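Local coordinates for enoyl-CoA hydratase/isomerase (Mycobacterium avium, PDB 3P5M), which probably catalyses the hydration or isomerisation of enoyl-coenzyme A thioesters, as a member of the crotonase superfamily, at residues A102-G107 / Q126-R131. Sequence-based numbering, arbitrary orientation.
Sequences AAVGFG and QLAFTR
Val104 packs its CG1 on CB of Ala128 at 3.7 Å and its CG2 beside OE1 of Gln126 at 3.9 Å. The setting is the small second sheet of the crotonase fold, where strand 102-104 runs parallel to strand 124-126 and Val104 pairs with Gln126. The two side chains therefore stand side by side on one face of the sheet. CG1 of Val104 is anti to the backbone N (chi1 178°), which places it beside Ala128, where the small methyl lets the branched valine come into contact. Gln126 suits the margin of this patch: its extended side chain carries the amide alongside the valine, so that OE1 borders the methyls while NE2 is hydrogen-bonded to the carbonyl of Ala160.

Two backbone bonds set the register. Gln126 N donates to Ala103 O at 3.2 Å, in the plane of that carbonyl, and two residues beyond Ala103, Gly105 N donates to Gln126 O at 2.9 Å. The latter oxygen also receives a CA-H...O contact from Val104 CA, so it is gripped from two consecutive residues. Beyond the bridge the segments part: Gly105 is the N-cap residue of helix 106-113, whose first turn sends Phe106 away from this contact toward helix 74-90, and segment 126-131 enters a 3-10 turn at Phe129.

Glycine fits at 105 because phi is positive (61°), a backbone shape that residues with a CB adopt less readily. The ring end of Phe129 comes up against Gly105 in the model, too close for its exact position to be relied on. The Gly105 amide is better defined, its N-H pointing at Gln126 O with an angle of 157° at the hydrogen, nearly along the C=O axis.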
loop_
_atom_site.group_PDB
_atom_site.type_symbol
_atom_site.label_atom_id
_atom_site.label_comp_id
_atom_site.label_asym_id
_atom_site.label_seq_id
_atom_site.Cartn_x
_atom_site.Cartn_y
_atom_site.Cartn_z
ATOM N N ALA B 102 23.915 6.856 1.454
ATOM C CA ALA B 102 23.424 8.240 1.397
ATOM C C ALA B 102 23.545 8.860 0.006
ATOM O O ALA B 102 24.604 8.778 -0.624
ATOM C CB ALA B 102 24.155 9.112 2.461
ATOM N N ALA B 103 22.449 9.464 -0.456
ATOM C CA ALA B 103 22.432 10.406 -1.621
ATOM C C ALA B 103 21.828 11.687 -1.073
ATOM O O ALA B 103 20.634 11.785 -0.965
ATOM C CB ALA B 103 21.575 9.865 -2.763
ATOM N N VAL B 104 22.679 12.640 -0.694
ATOM C CA VAL B 104 22.326 13.784 0.135
ATOM C C VAL B 104 22.728 15.068 -0.582
ATOM O O VAL B 104 23.806 15.150 -1.189
ATOM C CB VAL B 104 23.109 13.728 1.505
ATOM C CG1 VAL B 104 22.811 14.936 2.387
ATOM C CG2 VAL B 104 22.816 12.419 2.247
ATOM N N GLY B 105 21.863 16.074 -0.481
ATOM C CA GLY B 105 22.144 17.360 -1.106
ATOM C C GLY B 105 22.280 17.185 -2.597
ATOM O O GLY B 105 21.412 16.567 -3.218
ATOM N N PHE B 106 23.362 17.704 -3.172
ATOM C CA PHE B 106 23.652 17.442 -4.598
ATOM C C PHE B 106 23.754 15.944 -4.971
ATOM O O PHE B 106 23.555 15.582 -6.129
ATOM C CB PHE B 106 24.940 18.138 -5.075
ATOM C CG PHE B 106 25.258 17.839 -6.518
ATOM C CD1 PHE B 106 24.531 18.453 -7.538
ATOM C CD2 PHE B 106 26.198 16.883 -6.855
ATOM C CE1 PHE B 106 24.768 18.151 -8.859
ATOM C CE2 PHE B 106 26.449 16.585 -8.187
ATOM C CZ PHE B 106 25.743 17.230 -9.183
ATOM N N GLY B 107 24.091 15.082 -4.018
ATOM C CA GLY B 107 24.062 13.622 -4.266
ATOM C C GLY B 107 22.683 13.113 -4.658
ATOM O O GLY B 107 22.546 12.162 -5.435
ATOM N N GLN B 126 17.920 12.644 0.409
ATOM C CA GLN B 126 17.681 13.641 1.418
ATOM C C GLN B 126 18.220 15.001 0.975
ATOM O O GLN B 126 19.355 15.104 0.529
ATOM C CB GLN B 126 18.384 13.238 2.716
ATOM C CG GLN B 126 18.132 14.206 3.896
ATOM C CD GLN B 126 19.085 13.957 5.091
ATOM O OE1 GLN B 126 20.151 13.385 4.921
ATOM N NE2 GLN B 126 18.685 14.387 6.290
ATOM N N LEU B 127 17.388 16.024 1.122
ATOM C CA LEU B 127 17.810 17.416 0.880
ATOM C C LEU B 127 18.203 18.004 2.239
ATOM O O LEU B 127 17.418 18.708 2.895
ATOM C CB LEU B 127 16.688 18.210 0.208
ATOM C CG LEU B 127 16.161 17.681 -1.131
ATOM C CD1 LEU B 127 15.034 18.582 -1.701
ATOM C CD2 LEU B 127 17.293 17.532 -2.157
ATOM N N ALA B 128 19.404 17.662 2.694
ATOM C CA ALA B 128 19.831 18.121 4.014
ATOM C C ALA B 128 20.300 19.576 4.021
ATOM O O ALA B 128 20.719 20.067 5.055
ATOM C CB ALA B 128 20.909 17.209 4.611
ATOM N N PHE B 129 20.208 20.277 2.900
ATOM C CA PHE B 129 20.816 21.601 2.824
ATOM C C PHE B 129 20.307 22.527 3.929
ATOM O O PHE B 129 21.101 23.226 4.559
ATOM C CB PHE B 129 20.560 22.289 1.468
ATOM C CG PHE B 129 20.673 21.394 0.252
ATOM C CD1 PHE B 129 21.795 21.486 -0.585
ATOM C CD2 PHE B 129 19.633 20.512 -0.100
ATOM C CE1 PHE B 129 21.900 20.705 -1.715
ATOM C CE2 PHE B 129 19.721 19.732 -1.252
ATOM C CZ PHE B 129 20.868 19.831 -2.076
ATOM N N THR B 130 18.986 22.537 4.165
ATOM C CA THR B 130 18.393 23.493 5.111
ATOM C C THR B 130 18.896 23.337 6.521
ATOM O O THR B 130 18.760 24.270 7.322
ATOM C CB THR B 130 16.833 23.516 5.114
ATOM O OG1 THR B 130 16.315 22.190 5.200
ATOM C CG2 THR B 130 16.291 24.179 3.863
ATOM N N ARG B 131 19.503 22.194 6.851
ATOM C CA ARG B 131 20.013 22.008 8.226
ATOM C C ARG B 131 21.260 22.860 8.502
ATOM O O ARG B 131 21.674 23.026 9.655
ATOM C CB ARG B 131 20.216 20.515 8.585
#